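Local coordinates for hypothetical protein PH0156 (Pyrococcus horikoshii, PDB 2P62) that is of unknown function but belongs to the DUF3226 family of the Toprim-like clan, at residues L21-A30 with L51-I62; L75-K83 with V125-P133. All coordinates share one frame; numbering follows the deposited sequence.

Contact 1: residues L21-A30 with L51-I62; sequences LEKLYGFREA and LVLEKDNIALVI
The short edge strand 28-29 pairs antiparallel with strand 51-55, the outer arm of the hairpin 51-62, and F27 just before it packs onto that hairpin. R28 and E54 form the hydrogen-bonded pair. R28 N donates to E54 O at 2.8 Å, nearly straight at 173°, and E54 N returns a bond to R28 O. The next bond runs from A30 N to V52 O at 2.7 Å. E29 and L53 face each other between these bonds as a non-hydrogen-bonded pair.

The F27 ring is clamped between two aliphatic groups. K55 CB sits over the centre of one face, 3.5 Å from the ring centroid and 6° off the normal. L60 CD1 lies over the opposite face, displaced toward the rim. I58 CG2 meets the ring edge in plane, 3.8 Å from F27 CZ. K55 has CG anti to its N (chi1 -180°), and its chain, extended as far as CE, runs past the ring toward the backbone of Y25 and G26.

L21, on helix 11-23, adds a leucine cluster. Its CB touches L53 CD1, and its CD1 reaches L60 CD1 at 3.6 Å. V240 near the C-terminus also packs on L21 and F27.

E22 lies across L53: its OE1 is beside L53 CD2 and 3.0 Å from R28 NH2. That pairing is one of charges only, since the oxygen lies well out of the guanidinium plane. The backbone bonds fix the edge strand's register. The buried E22 carboxylate is probably offset by R28, and more weakly by distant K23.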
ATOM      1  N   LEU A  21       0.419 -16.528  10.969  1.00 24.39           N
ATOM      2  CA  LEU A  21       0.649 -16.574  12.412  1.00 24.50           C
ATOM      3  C   LEU A  21      -0.602 -16.275  13.239  1.00 25.66           C
ATOM      4  O   LEU A  21      -0.758 -16.803  14.335  1.00 25.36           O
ATOM      5  CB  LEU A  21       1.776 -15.608  12.797  1.00 24.36           C
ATOM      6  CG  LEU A  21       3.187 -15.934  12.288  1.00 24.52           C
ATOM      7  CD1 LEU A  21       4.161 -14.840  12.703  1.00 22.91           C
ATOM      8  CD2 LEU A  21       3.626 -17.285  12.846  1.00 25.06           C
ATOM      9  N   GLU A  22      -1.487 -15.431  12.713  1.00 27.22           N
ATOM     10  CA  GLU A  22      -2.726 -15.083  13.406  1.00 28.84           C
ATOM     11  C   GLU A  22      -3.840 -16.084  13.106  1.00 30.52           C
ATOM     12  O   GLU A  22      -4.308 -16.801  13.993  1.00 29.74           O
ATOM     13  CB  GLU A  22      -3.202 -13.675  13.003  1.00 28.40           C
ATOM     14  CG  GLU A  22      -2.343 -12.536  13.566  1.00 31.17           C
ATOM     15  CD  GLU A  22      -2.861 -11.126  13.240  1.00 32.45           C
ATOM     16  OE1 GLU A  22      -2.274 -10.155  13.758  1.00 35.36           O
ATOM     17  OE2 GLU A  22      -3.838 -10.975  12.478  1.00 31.63           O
ATOM     18  N   LYS A  23      -4.236 -16.145  11.839  1.00 32.39           N
ATOM     19  CA  LYS A  23      -5.325 -17.004  11.403  1.00 33.72           C
ATOM     20  C   LYS A  23      -5.070 -18.501  11.398  1.00 33.87           C
ATOM     21  O   LYS A  23      -6.011 -19.292  11.401  1.00 34.00           O
ATOM     22  CB  LYS A  23      -5.801 -16.547  10.022  1.00 34.10           C
ATOM     23  CG  LYS A  23      -6.272 -15.089   9.986  1.00 36.29           C
ATOM     24  CD  LYS A  23      -7.444 -14.837  10.943  1.00 39.27           C
ATOM     25  CE  LYS A  23      -7.967 -13.393  10.866  1.00 39.52           C
ATOM     26  NZ  LYS A  23      -6.991 -12.395  11.374  1.00 41.21           N
ATOM     27  N   LEU A  24      -3.806 -18.897  11.404  1.00 33.76           N
ATOM     28  CA  LEU A  24      -3.486 -20.316  11.397  1.00 31.88           C
ATOM     29  C   LEU A  24      -2.923 -20.809  12.735  1.00 31.60           C
ATOM     30  O   LEU A  24      -3.203 -21.932  13.142  1.00 31.99           O
ATOM     31  CB  LEU A  24      -2.495 -20.610  10.278  1.00 30.78           C
ATOM     32  CG  LEU A  24      -2.366 -22.078   9.884  1.00 31.94           C
ATOM     33  CD1 LEU A  24      -3.670 -22.567   9.246  1.00 31.00           C
ATOM     34  CD2 LEU A  24      -1.222 -22.224   8.910  1.00 27.83           C
ATOM     35  N   TYR A  25      -2.138 -19.984  13.426  1.00 30.87           N
ATOM     36  CA  TYR A  25      -1.572 -20.417  14.704  1.00 30.05           C
ATOM     37  C   TYR A  25      -2.126 -19.762  15.961  1.00 27.89           C
ATOM     38  O   TYR A  25      -1.574 -19.951  17.033  1.00 26.55           O
ATOM     39  CB  TYR A  25      -0.037 -20.298  14.697  1.00 29.17           C
ATOM     40  CG  TYR A  25       0.619 -21.188  13.675  1.00 27.72           C
ATOM     41  CD1 TYR A  25       0.905 -20.714  12.405  1.00 28.25           C
ATOM     42  CD2 TYR A  25       0.878 -22.529  13.951  1.00 29.04           C
ATOM     43  CE1 TYR A  25       1.429 -21.547  11.427  1.00 30.69           C
ATOM     44  CE2 TYR A  25       1.405 -23.380  12.975  1.00 28.55           C
ATOM     45  CZ  TYR A  25       1.674 -22.877  11.714  1.00 30.91           C
ATOM     46  OH  TYR A  25       2.177 -23.691  10.725  1.00 32.33           O
ATOM     47  N   GLY A  26      -3.200 -18.989  15.832  1.00 28.87           N
ATOM     48  CA  GLY A  26      -3.800 -18.370  16.998  1.00 28.13           C
ATOM     49  C   GLY A  26      -3.090 -17.182  17.615  1.00 29.19           C
ATOM     50  O   GLY A  26      -3.459 -16.736  18.696  1.00 30.21           O
ATOM     51  N   PHE A  27      -2.074 -16.653  16.954  1.00 28.48           N
ATOM     52  CA  PHE A  27      -1.390 -15.506  17.518  1.00 31.82           C
ATOM     53  C   PHE A  27      -2.255 -14.250  17.401  1.00 33.58           C
ATOM     54  O   PHE A  27      -3.007 -14.089  16.438  1.00 32.89           O
ATOM     55  CB  PHE A  27      -0.045 -15.312  16.814  1.00 31.67           C
ATOM     56  CG  PHE A  27       1.089 -16.030  17.479  1.00 30.63           C
ATOM     57  CD1 PHE A  27       1.929 -15.352  18.354  1.00 31.18           C
ATOM     58  CD2 PHE A  27       1.304 -17.383  17.259  1.00 29.13           C
ATOM     59  CE1 PHE A  27       2.972 -16.009  19.006  1.00 30.52           C
ATOM     60  CE2 PHE A  27       2.345 -18.053  17.907  1.00 30.24           C
ATOM     61  CZ  PHE A  27       3.181 -17.364  18.782  1.00 29.60           C
ATOM     62  N   ARG A  28      -2.157 -13.369  18.394  1.00 37.40           N
ATOM     63  CA  ARG A  28      -2.925 -12.125  18.401  1.00 42.09           C
ATOM     64  C   ARG A  28      -2.012 -10.898  18.488  1.00 42.84           C
ATOM     65  O   ARG A  28      -0.946 -10.949  19.098  1.00 41.25           O
ATOM     66  CB  ARG A  28      -3.903 -12.127  19.578  1.00 44.62           C
ATOM     67  CG  ARG A  28      -4.950 -11.024  19.511  1.00 51.52           C
ATOM     68  CD  ARG A  28      -5.708 -11.060  18.177  1.00 54.96           C
ATOM     69  NE  ARG A  28      -5.216 -10.083  17.200  1.00 54.21           N
ATOM     70  CZ  ARG A  28      -5.306 -10.239  15.882  1.00 55.26           C
ATOM     71  NH1 ARG A  28      -5.859 -11.339  15.379  1.00 55.50           N
ATOM     72  NH2 ARG A  28      -4.865  -9.288  15.067  1.00 56.51           N
ATOM     73  N   GLU A  29      -2.425  -9.794  17.875  1.00 46.93           N
ATOM     74  CA  GLU A  29      -1.621  -8.575  17.908  1.00 51.64           C
ATOM     75  C   GLU A  29      -1.636  -7.916  19.289  1.00 54.78           C
ATOM     76  O   GLU A  29      -2.683  -7.817  19.923  1.00 53.32           O
ATOM     77  CB  GLU A  29      -2.120  -7.581  16.854  1.00 50.64           C
ATOM     78  CG  GLU A  29      -1.304  -6.293  16.779  1.00 51.54           C
ATOM     79  CD  GLU A  29      -1.538  -5.530  15.489  1.00 52.30           C
ATOM     80  OE1 GLU A  29      -0.971  -4.425  15.336  1.00 51.76           O
ATOM     81  OE2 GLU A  29      -2.284  -6.042  14.625  1.00 52.53           O
ATOM     82  N   ALA A  30      -0.466  -7.471  19.744  1.00 60.74           N
ATOM     83  CA  ALA A  30      -0.321  -6.822  21.048  1.00 67.60           C
ATOM     84  C   ALA A  30      -1.410  -5.786  21.295  1.00 73.31           C
ATOM     85  O   ALA A  30      -1.853  -5.108  20.370  1.00 74.30           O
ATOM     86  CB  ALA A  30       1.043  -6.167  21.152  1.00 67.70           C
ATOM     87  N   LEU A  51       5.460  -4.830  14.382  1.00 34.88           N
ATOM     88  CA  LEU A  51       4.259  -5.597  14.641  1.00 31.32           C
ATOM     89  C   LEU A  51       4.569  -6.619  15.735  1.00 30.11           C
ATOM     90  O   LEU A  51       5.550  -7.363  15.648  1.00 28.91           O
ATOM     91  CB  LEU A  51       3.817  -6.293  13.360  1.00 29.07           C
ATOM     92  CG  LEU A  51       2.637  -7.250  13.442  1.00 30.18           C
ATOM     93  CD1 LEU A  51       1.352  -6.513  13.815  1.00 25.52           C
ATOM     94  CD2 LEU A  51       2.507  -7.938  12.090  1.00 28.18           C
ATOM     95  N   VAL A  52       3.740  -6.632  16.775  1.00 28.38           N
ATOM     96  CA  VAL A  52       3.917  -7.559  17.887  1.00 26.02           C
ATOM     97  C   VAL A  52       2.748  -8.533  17.974  1.00 27.22           C
ATOM     98  O   VAL A  52       1.615  -8.140  18.241  1.00 26.49           O
ATOM     99  CB  VAL A  52       4.032  -6.818  19.234  1.00 24.83           C
ATOM    100  CG1 VAL A  52       4.264  -7.822  20.362  1.00 26.07           C
ATOM    101  CG2 VAL A  52       5.168  -5.825  19.188  1.00 22.35           C
ATOM    102  N   LEU A  53       3.039  -9.807  17.739  1.00 26.98           N
ATOM    103  CA  LEU A  53       2.031 -10.850  17.796  1.00 28.38           C
ATOM    104  C   LEU A  53       2.328 -11.701  19.023  1.00 29.41           C
ATOM    105  O   LEU A  53       3.486 -12.038  19.281  1.00 28.72           O
ATOM    106  CB  LEU A  53       2.087 -11.715  16.533  1.00 25.94           C
ATOM    107  CG  LEU A  53       1.967 -11.003  15.186  1.00 28.11           C
ATOM    108  CD1 LEU A  53       1.860 -12.050  14.076  1.00 25.05           C
ATOM    109  CD2 LEU A  53       0.734 -10.089  15.172  1.00 26.84           C
ATOM    110  N   GLU A  54       1.288 -12.047  19.779  1.00 29.72           N
ATOM    111  CA  GLU A  54       1.471 -12.849  20.986  1.00 30.42           C
ATOM    112  C   GLU A  54       0.500 -14.011  21.143  1.00 28.86           C
ATOM    113  O   GLU A  54      -0.619 -13.973  20.635  1.00 28.02           O
ATOM    114  CB  GLU A  54       1.370 -11.956  22.223  1.00 30.61           C
ATOM    115  CG  GLU A  54       2.425 -10.876  22.284  1.00 35.14           C
ATOM    116  CD  GLU A  54       2.281  -9.986  23.503  1.00 35.44           C
ATOM    117  OE1 GLU A  54       3.144  -9.109  23.703  1.00 39.48           O
ATOM    118  OE2 GLU A  54       1.305 -10.166  24.257  1.00 36.68           O
ATOM    119  N   LYS A  55       0.954 -15.038  21.862  1.00 28.41           N
ATOM    120  CA  LYS A  55       0.173 -16.235  22.155  1.00 28.00           C
ATOM    121  C   LYS A  55       0.879 -17.007  23.264  1.00 29.44           C
ATOM    122  O   LYS A  55       2.082 -17.265  23.185  1.00 29.80           O
ATOM    123  CB  LYS A  55       0.045 -17.117  20.919  1.00 30.81           C
ATOM    124  CG  LYS A  55      -0.764 -18.383  21.133  1.00 32.96           C
ATOM    125  CD  LYS A  55      -0.749 -19.214  19.863  1.00 35.77           C
ATOM    126  CE  LYS A  55      -1.375 -20.577  20.068  1.00 37.12           C
ATOM    127  NZ  LYS A  55      -2.744 -20.453  20.605  1.00 37.19           N
ATOM    128  N   ASP A  56       0.123 -17.370  24.296  1.00 30.70           N
ATOM    129  CA  ASP A  56       0.666 -18.096  25.436  1.00 30.34           C
ATOM    130  C   ASP A  56       1.854 -17.299  25.981  1.00 30.57           C
ATOM    131  O   ASP A  56       1.686 -16.142  26.365  1.00 31.71           O
ATOM    132  CB  ASP A  56       1.104 -19.514  25.030  1.00 32.59           C
ATOM    133  CG  ASP A  56      -0.057 -20.378  24.536  1.00 34.59           C
ATOM    134  OD1 ASP A  56      -1.064 -20.506  25.267  1.00 34.16           O
ATOM    135  OD2 ASP A  56       0.039 -20.933  23.412  1.00 37.57           O
ATOM    136  N   ASN A  57       3.046 -17.895  26.010  1.00 28.81           N
ATOM    137  CA  ASN A  57       4.216 -17.188  26.524  1.00 27.91           C
ATOM    138  C   ASN A  57       5.234 -16.788  25.450  1.00 28.15           C
ATOM    139  O   ASN A  57       6.405 -16.532  25.748  1.00 28.34           O
ATOM    140  CB  ASN A  57       4.907 -18.019  27.621  1.00 27.06           C
ATOM    141  CG  ASN A  57       5.706 -19.196  27.073  1.00 27.21           C
ATOM    142  OD1 ASN A  57       6.366 -19.918  27.834  1.00 27.85           O
ATOM    143  ND2 ASN A  57       5.658 -19.396  25.765  1.00 28.66           N
ATOM    144  N   ILE A  58       4.781 -16.728  24.200  1.00 26.68           N
ATOM    145  CA  ILE A  58       5.652 -16.343  23.095  1.00 26.19           C
ATOM    146  C   ILE A  58       5.243 -15.032  22.435  1.00 27.10           C
ATOM    147  O   ILE A  58       4.091 -14.856  22.038  1.00 28.86           O
ATOM    148  CB  ILE A  58       5.673 -17.400  21.982  1.00 28.08           C
ATOM    149  CG1 ILE A  58       6.310 -18.702  22.490  1.00 26.77           C
ATOM    150  CG2 ILE A  58       6.427 -16.842  20.766  1.00 22.96           C
ATOM    151  CD1 ILE A  58       6.368 -19.797  21.437  1.00 23.81           C
ATOM    152  N   ALA A  59       6.206 -14.126  22.303  1.00 25.98           N
ATOM    153  CA  ALA A  59       5.980 -12.845  21.644  1.00 25.68           C
ATOM    154  C   ALA A  59       6.820 -12.812  20.367  1.00 24.90           C
ATOM    155  O   ALA A  59       8.023 -13.057  20.404  1.00 25.36           O
ATOM    156  CB  ALA A  59       6.387 -11.695  22.561  1.00 24.91           C
ATOM    157  N   LEU A  60       6.178 -12.536  19.237  1.00 24.51           N
ATOM    158  CA  LEU A  60       6.884 -12.442  17.967  1.00 23.69           C
ATOM    159  C   LEU A  60       6.929 -10.981  17.552  1.00 23.66           C
ATOM    160  O   LEU A  60       5.893 -10.348  17.349  1.00 20.48           O
ATOM    161  CB  LEU A  60       6.173 -13.255  16.887  1.00 22.32           C
ATOM    162  CG  LEU A  60       6.081 -14.754  17.167  1.00 22.61           C
ATOM    163  CD1 LEU A  60       5.192 -15.406  16.135  1.00 20.48           C
ATOM    164  CD2 LEU A  60       7.469 -15.370  17.177  1.00 20.08           C
ATOM    165  N   VAL A  61       8.139 -10.445  17.449  1.00 24.30           N
ATOM    166  CA  VAL A  61       8.337  -9.066  17.048  1.00 25.25           C
ATOM    167  C   VAL A  61       8.765  -9.091  15.588  1.00 25.78           C
ATOM    168  O   VAL A  61       9.850  -9.559  15.262  1.00 27.25           O
ATOM    169  CB  VAL A  61       9.428  -8.397  17.907  1.00 25.29           C
ATOM    170  CG1 VAL A  61       9.624  -6.951  17.468  1.00 25.61           C
ATOM    171  CG2 VAL A  61       9.024  -8.449  19.386  1.00 23.31           C
ATOM    172  N   ILE A  62       7.900  -8.595  14.714  1.00 25.53           N
ATOM    173  CA  ILE A  62       8.169  -8.576  13.281  1.00 25.39           C
ATOM    174  C   ILE A  62       8.494  -7.163  12.809  1.00 27.35           C
ATOM    175  O   ILE A  62       7.746  -6.225  13.088  1.00 26.83           O
ATOM    176  CB  ILE A  62       6.939  -9.072  12.501  1.00 25.34           C
ATOM    177  CG1 ILE A  62       6.461 -10.395  13.094  1.00 22.56           C
ATOM    178  CG2 ILE A  62       7.264  -9.222  11.021  1.00 21.41           C
ATOM    179  CD1 ILE A  62       5.200 -10.884  12.484  1.00 26.44           C
TER

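Contact 2: residues L75-K83 with V125-P133; sequences LKSVLDSVK and VTEGVKIYP
V82 has CG1 anti to its backbone N (chi1 175°). V129 likewise has CG1 anti to its backbone N (chi1 173°), which leaves CG2 anti to the carbonyl carbon and turned to the helix. These branches meet, with V82 CG1 3.7 Å from V129 CG2. The two side chains approach at a slant, and V82 CG2 also lies near V129 CG2. V82 CG1 rests against the backbone of the turn as well, 3.7 Å from E127 O.

One turn back along the helix, L79 spreads its two methyls over different partners. CD1 faces V129 CB and I131 CD1, each at 4.3 Å. CD2 meets T126 CG2, the two side chains crossing at about a right angle. L75 CD2 extends the apolar row to I131 CD1.

E127 lays its CG 3.7 Å from K83 CB and 3.6 Å from L79 O. Its carboxylate runs beside the aliphatic part of K83. The charged K83 NZ and E127 OE2 stay 4.9 Å apart. The salt-bridge partner of E127 is R115, which also pairs with D80 and so ties the turn to the helix.

No hydrogen bond crosses between the segments; apolar side chains carry the join. The axes of helix 75-83 and strand 129-133 are nearly antiparallel, at 159°, and approach to 10.9 Å. E127 and G128 are central in the type I' turn from T126 to V129. This is helix-on-sheet packing in an alpha/beta fold, with helix 71-84 laid against strand 129-136 and the hairpin turn.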
ATOM      1  N   LEU A  75      21.015  -6.512  14.412  1.00 32.12           N
ATOM      2  CA  LEU A  75      21.513  -7.759  14.974  1.00 31.43           C
ATOM      3  C   LEU A  75      22.533  -7.517  16.066  1.00 31.05           C
ATOM      4  O   LEU A  75      22.528  -8.188  17.098  1.00 31.36           O
ATOM      5  CB  LEU A  75      22.153  -8.624  13.881  1.00 32.43           C
ATOM      6  CG  LEU A  75      21.233  -9.574  13.117  1.00 33.88           C
ATOM      7  CD1 LEU A  75      21.949 -10.170  11.904  1.00 34.65           C
ATOM      8  CD2 LEU A  75      20.790 -10.672  14.068  1.00 35.36           C
ATOM      9  N   LYS A  76      23.414  -6.555  15.827  1.00 31.38           N
ATOM     10  CA  LYS A  76      24.456  -6.240  16.789  1.00 32.10           C
ATOM     11  C   LYS A  76      23.821  -5.776  18.099  1.00 31.75           C
ATOM     12  O   LYS A  76      24.144  -6.287  19.170  1.00 32.87           O
ATOM     13  CB  LYS A  76      25.376  -5.162  16.218  1.00 32.50           C
ATOM     14  CG  LYS A  76      26.657  -4.999  16.987  1.00 34.72           C
ATOM     15  CD  LYS A  76      27.530  -3.914  16.376  1.00 37.59           C
ATOM     16  CE  LYS A  76      28.909  -3.893  17.038  1.00 38.84           C
ATOM     17  NZ  LYS A  76      28.800  -3.822  18.528  1.00 38.06           N
ATOM     18  N   SER A  77      22.900  -4.825  18.001  1.00 29.37           N
ATOM     19  CA  SER A  77      22.215  -4.315  19.172  1.00 31.08           C
ATOM     20  C   SER A  77      21.552  -5.441  19.947  1.00 31.18           C
ATOM     21  O   SER A  77      21.875  -5.670  21.111  1.00 32.71           O
ATOM     22  CB  SER A  77      21.144  -3.301  18.775  1.00 32.45           C
ATOM     23  OG  SER A  77      21.662  -2.293  17.938  1.00 35.51           O
ATOM     24  N   VAL A  78      20.621  -6.140  19.304  1.00 30.40           N
ATOM     25  CA  VAL A  78      19.899  -7.222  19.971  1.00 32.23           C
ATOM     26  C   VAL A  78      20.861  -8.219  20.625  1.00 33.27           C
ATOM     27  O   VAL A  78      20.722  -8.535  21.809  1.00 34.34           O
ATOM     28  CB  VAL A  78      18.934  -7.967  18.993  1.00 31.25           C
ATOM     29  CG1 VAL A  78      18.249  -9.100  19.713  1.00 32.20           C
ATOM     30  CG2 VAL A  78      17.873  -7.008  18.454  1.00 29.04           C
ATOM     31  N   LEU A  79      21.845  -8.688  19.862  1.00 33.07           N
ATOM     32  CA  LEU A  79      22.845  -9.631  20.359  1.00 33.75           C
ATOM     33  C   LEU A  79      23.608  -9.086  21.565  1.00 35.20           C
ATOM     34  O   LEU A  79      23.835  -9.800  22.540  1.00 36.93           O
ATOM     35  CB  LEU A  79      23.835  -9.972  19.244  1.00 33.23           C
ATOM     36  CG  LEU A  79      23.722 -11.280  18.465  1.00 30.65           C
ATOM     37  CD1 LEU A  79      22.284 -11.703  18.286  1.00 29.78           C
ATOM     38  CD2 LEU A  79      24.409 -11.084  17.133  1.00 29.14           C
ATOM     39  N   ASP A  80      24.031  -7.828  21.494  1.00 35.67           N
ATOM     40  CA  ASP A  80      24.758  -7.229  22.612  1.00 36.96           C
ATOM     41  C   ASP A  80      23.809  -7.119  23.815  1.00 37.95           C
ATOM     42  O   ASP A  80      24.188  -7.429  24.948  1.00 39.12           O
ATOM     43  CB  ASP A  80      25.318  -5.848  22.222  1.00 36.46           C
ATOM     44  CG  ASP A  80      26.561  -5.941  21.315  1.00 38.23           C
ATOM     45  OD1 ASP A  80      26.863  -4.947  20.623  1.00 38.44           O
ATOM     46  OD2 ASP A  80      27.256  -6.990  21.303  1.00 37.49           O
ATOM     47  N   SER A  81      22.571  -6.698  23.569  1.00 36.62           N
ATOM     48  CA  SER A  81      21.601  -6.586  24.652  1.00 35.34           C
ATOM     49  C   SER A  81      21.394  -7.960  25.295  1.00 34.37           C
ATOM     50  O   SER A  81      21.258  -8.064  26.513  1.00 34.19           O
ATOM     51  CB  SER A  81      20.267  -6.037  24.127  1.00 36.49           C
ATOM     52  OG  SER A  81      20.426  -4.740  23.572  1.00 35.84           O
ATOM     53  N   VAL A  82      21.376  -9.018  24.488  1.00 32.02           N
ATOM     54  CA  VAL A  82      21.195 -10.355  25.038  1.00 31.94           C
ATOM     55  C   VAL A  82      22.422 -10.757  25.869  1.00 33.23           C
ATOM     56  O   VAL A  82      22.290 -11.342  26.941  1.00 30.66           O
ATOM     57  CB  VAL A  82      20.951 -11.412  23.919  1.00 30.80           C
ATOM     58  CG1 VAL A  82      20.889 -12.820  24.521  1.00 27.91           C
ATOM     59  CG2 VAL A  82      19.650 -11.110  23.193  1.00 29.03           C
ATOM     60  N   LYS A  83      23.614 -10.437  25.384  1.00 35.70           N
ATOM     61  CA  LYS A  83      24.817 -10.784  26.130  1.00 39.27           C
ATOM     62  C   LYS A  83      24.786 -10.094  27.494  1.00 39.55           C
ATOM     63  O   LYS A  83      25.125 -10.697  28.511  1.00 40.45           O
ATOM     64  CB  LYS A  83      26.077 -10.352  25.375  1.00 40.85           C
ATOM     65  CG  LYS A  83      27.359 -10.939  25.960  1.00 44.23           C
ATOM     66  CD  LYS A  83      28.588 -10.072  25.694  1.00 47.31           C
ATOM     67  CE  LYS A  83      28.892  -9.929  24.208  1.00 50.59           C
ATOM     68  NZ  LYS A  83      30.039  -8.998  23.972  1.00 52.79           N
ATOM     69  N   VAL A 125      24.122 -20.111  15.925  1.00 26.02           N
ATOM     70  CA  VAL A 125      23.973 -19.819  17.343  1.00 24.88           C
ATOM     71  C   VAL A 125      25.139 -18.988  17.846  1.00 26.87           C
ATOM     72  O   VAL A 125      26.300 -19.362  17.692  1.00 29.65           O
ATOM     73  CB  VAL A 125      23.873 -21.129  18.197  1.00 25.09           C
ATOM     74  CG1 VAL A 125      23.556 -20.793  19.641  1.00 22.32           C
ATOM     75  CG2 VAL A 125      22.804 -22.059  17.634  1.00 21.62           C
ATOM     76  N   THR A 126      24.814 -17.845  18.434  1.00 26.15           N
ATOM     77  CA  THR A 126      25.826 -16.958  18.975  1.00 24.39           C
ATOM     78  C   THR A 126      25.166 -16.193  20.107  1.00 25.59           C
ATOM     79  O   THR A 126      23.994 -15.823  20.013  1.00 25.19           O
ATOM     80  CB  THR A 126      26.361 -15.982  17.896  1.00 24.24           C
ATOM     81  OG1 THR A 126      27.396 -15.165  18.453  1.00 25.93           O
ATOM     82  CG2 THR A 126      25.259 -15.098  17.369  1.00 21.14           C
ATOM     83  N   GLU A 127      25.908 -15.986  21.192  1.00 27.43           N
ATOM     84  CA  GLU A 127      25.376 -15.270  22.342  1.00 28.59           C
ATOM     85  C   GLU A 127      24.132 -16.000  22.849  1.00 28.40           C
ATOM     86  O   GLU A 127      23.252 -15.391  23.443  1.00 30.02           O
ATOM     87  CB  GLU A 127      25.019 -13.838  21.931  1.00 29.69           C
ATOM     88  CG  GLU A 127      25.916 -12.729  22.487  1.00 37.74           C
ATOM     89  CD  GLU A 127      27.415 -13.006  22.381  1.00 39.77           C
ATOM     90  OE1 GLU A 127      27.963 -13.636  23.312  1.00 42.52           O
ATOM     91  OE2 GLU A 127      28.040 -12.592  21.377  1.00 39.59           O
ATOM     92  N   GLY A 128      24.059 -17.306  22.605  1.00 28.88           N
ATOM     93  CA  GLY A 128      22.912 -18.080  23.049  1.00 27.03           C
ATOM     94  C   GLY A 128      21.653 -17.846  22.228  1.00 27.41           C
ATOM     95  O   GLY A 128      20.580 -18.339  22.572  1.00 27.82           O
ATOM     96  N   VAL A 129      21.774 -17.099  21.137  1.00 26.15           N
ATOM     97  CA  VAL A 129      20.622 -16.799  20.282  1.00 24.61           C
ATOM     98  C   VAL A 129      20.641 -17.587  18.971  1.00 25.45           C
ATOM     99  O   VAL A 129      21.636 -17.572  18.245  1.00 24.58           O
ATOM    100  CB  VAL A 129      20.566 -15.272  19.949  1.00 24.64           C
ATOM    101  CG1 VAL A 129      19.482 -14.988  18.924  1.00 18.32           C
ATOM    102  CG2 VAL A 129      20.312 -14.462  21.225  1.00 20.21           C
ATOM    103  N   LYS A 130      19.534 -18.267  18.668  1.00 24.63           N
ATOM    104  CA  LYS A 130      19.430 -19.032  17.428  1.00 26.16           C
ATOM    105  C   LYS A 130      19.012 -18.140  16.258  1.00 25.98           C
ATOM    106  O   LYS A 130      17.892 -17.643  16.216  1.00 24.61           O
ATOM    107  CB  LYS A 130      18.420 -20.177  17.579  1.00 26.51           C
ATOM    108  CG  LYS A 130      18.905 -21.340  18.415  1.00 30.70           C
ATOM    109  CD  LYS A 130      17.902 -22.476  18.399  1.00 34.04           C
ATOM    110  CE  LYS A 130      18.328 -23.566  19.362  1.00 36.43           C
ATOM    111  NZ  LYS A 130      18.583 -22.980  20.708  1.00 37.82           N
ATOM    112  N   ILE A 131      19.916 -17.939  15.307  1.00 25.84           N
ATOM    113  CA  ILE A 131      19.619 -17.113  14.146  1.00 24.80           C
ATOM    114  C   ILE A 131      19.281 -18.000  12.947  1.00 26.72           C
ATOM    115  O   ILE A 131      20.087 -18.828  12.514  1.00 26.46           O
ATOM    116  CB  ILE A 131      20.809 -16.190  13.833  1.00 23.84           C
ATOM    117  CG1 ILE A 131      21.103 -15.323  15.071  1.00 25.42           C
ATOM    118  CG2 ILE A 131      20.479 -15.300  12.629  1.00 21.38           C
ATOM    119  CD1 ILE A 131      22.440 -14.527  15.048  1.00 24.91           C
ATOM    120  N   TYR A 132      18.071 -17.832  12.425  1.00 26.10           N
ATOM    121  CA  TYR A 132      17.621 -18.632  11.303  1.00 26.59           C
ATOM    122  C   TYR A 132      17.554 -17.881   9.990  1.00 26.20           C
ATOM    123  O   TYR A 132      16.661 -17.070   9.765  1.00 26.17           O
ATOM    124  CB  TYR A 132      16.242 -19.235  11.591  1.00 27.69           C
ATOM    125  CG  TYR A 132      16.217 -20.277  12.682  1.00 32.16           C
ATOM    126  CD1 TYR A 132      16.511 -21.615  12.405  1.00 31.97           C
ATOM    127  CD2 TYR A 132      15.874 -19.933  14.000  1.00 32.04           C
ATOM    128  CE1 TYR A 132      16.456 -22.582  13.407  1.00 32.55           C
ATOM    129  CE2 TYR A 132      15.821 -20.898  15.005  1.00 32.20           C
ATOM    130  CZ  TYR A 132      16.109 -22.217  14.699  1.00 33.55           C
ATOM    131  OH  TYR A 132      16.033 -23.174  15.684  1.00 37.70           O
ATOM    132  N   PRO A 133      18.528 -18.116   9.115  1.00 26.77           N
ATOM    133  CA  PRO A 133      18.491 -17.426   7.824  1.00 25.90           C
ATOM    134  C   PRO A 133      17.597 -18.253   6.893  1.00 25.58           C
ATOM    135  O   PRO A 133      17.785 -19.460   6.744  1.00 24.52           O
ATOM    136  CB  PRO A 133      19.961 -17.378   7.402  1.00 26.44           C
ATOM    137  CG  PRO A 133      20.583 -18.556   8.108  1.00 29.40           C
ATOM    138  CD  PRO A 133      19.866 -18.655   9.425  1.00 26.95           C
TER

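In the fold
Both contacts belong to one mixed sheet, with their centres 21 Å apart. Their nearest atoms are about 8 Å apart, so they do not touch. Contact 1 lies at the edge formed by strand 28-29, whereas contact 2 involves strands 123-126 and 129-136 toward the other end. Strands 2-7 and 89-97 run between strands 58-63 and 129-136. Along the chain the contacts are in series: contact 1 closes with strand 58-63, and helix 71-84 follows it to open contact 2. Contact 1 adds the edge strand, and contact 2 packs that helix on the sheet. Together they span an alpha/beta core consistent with the Toprim-like assignment.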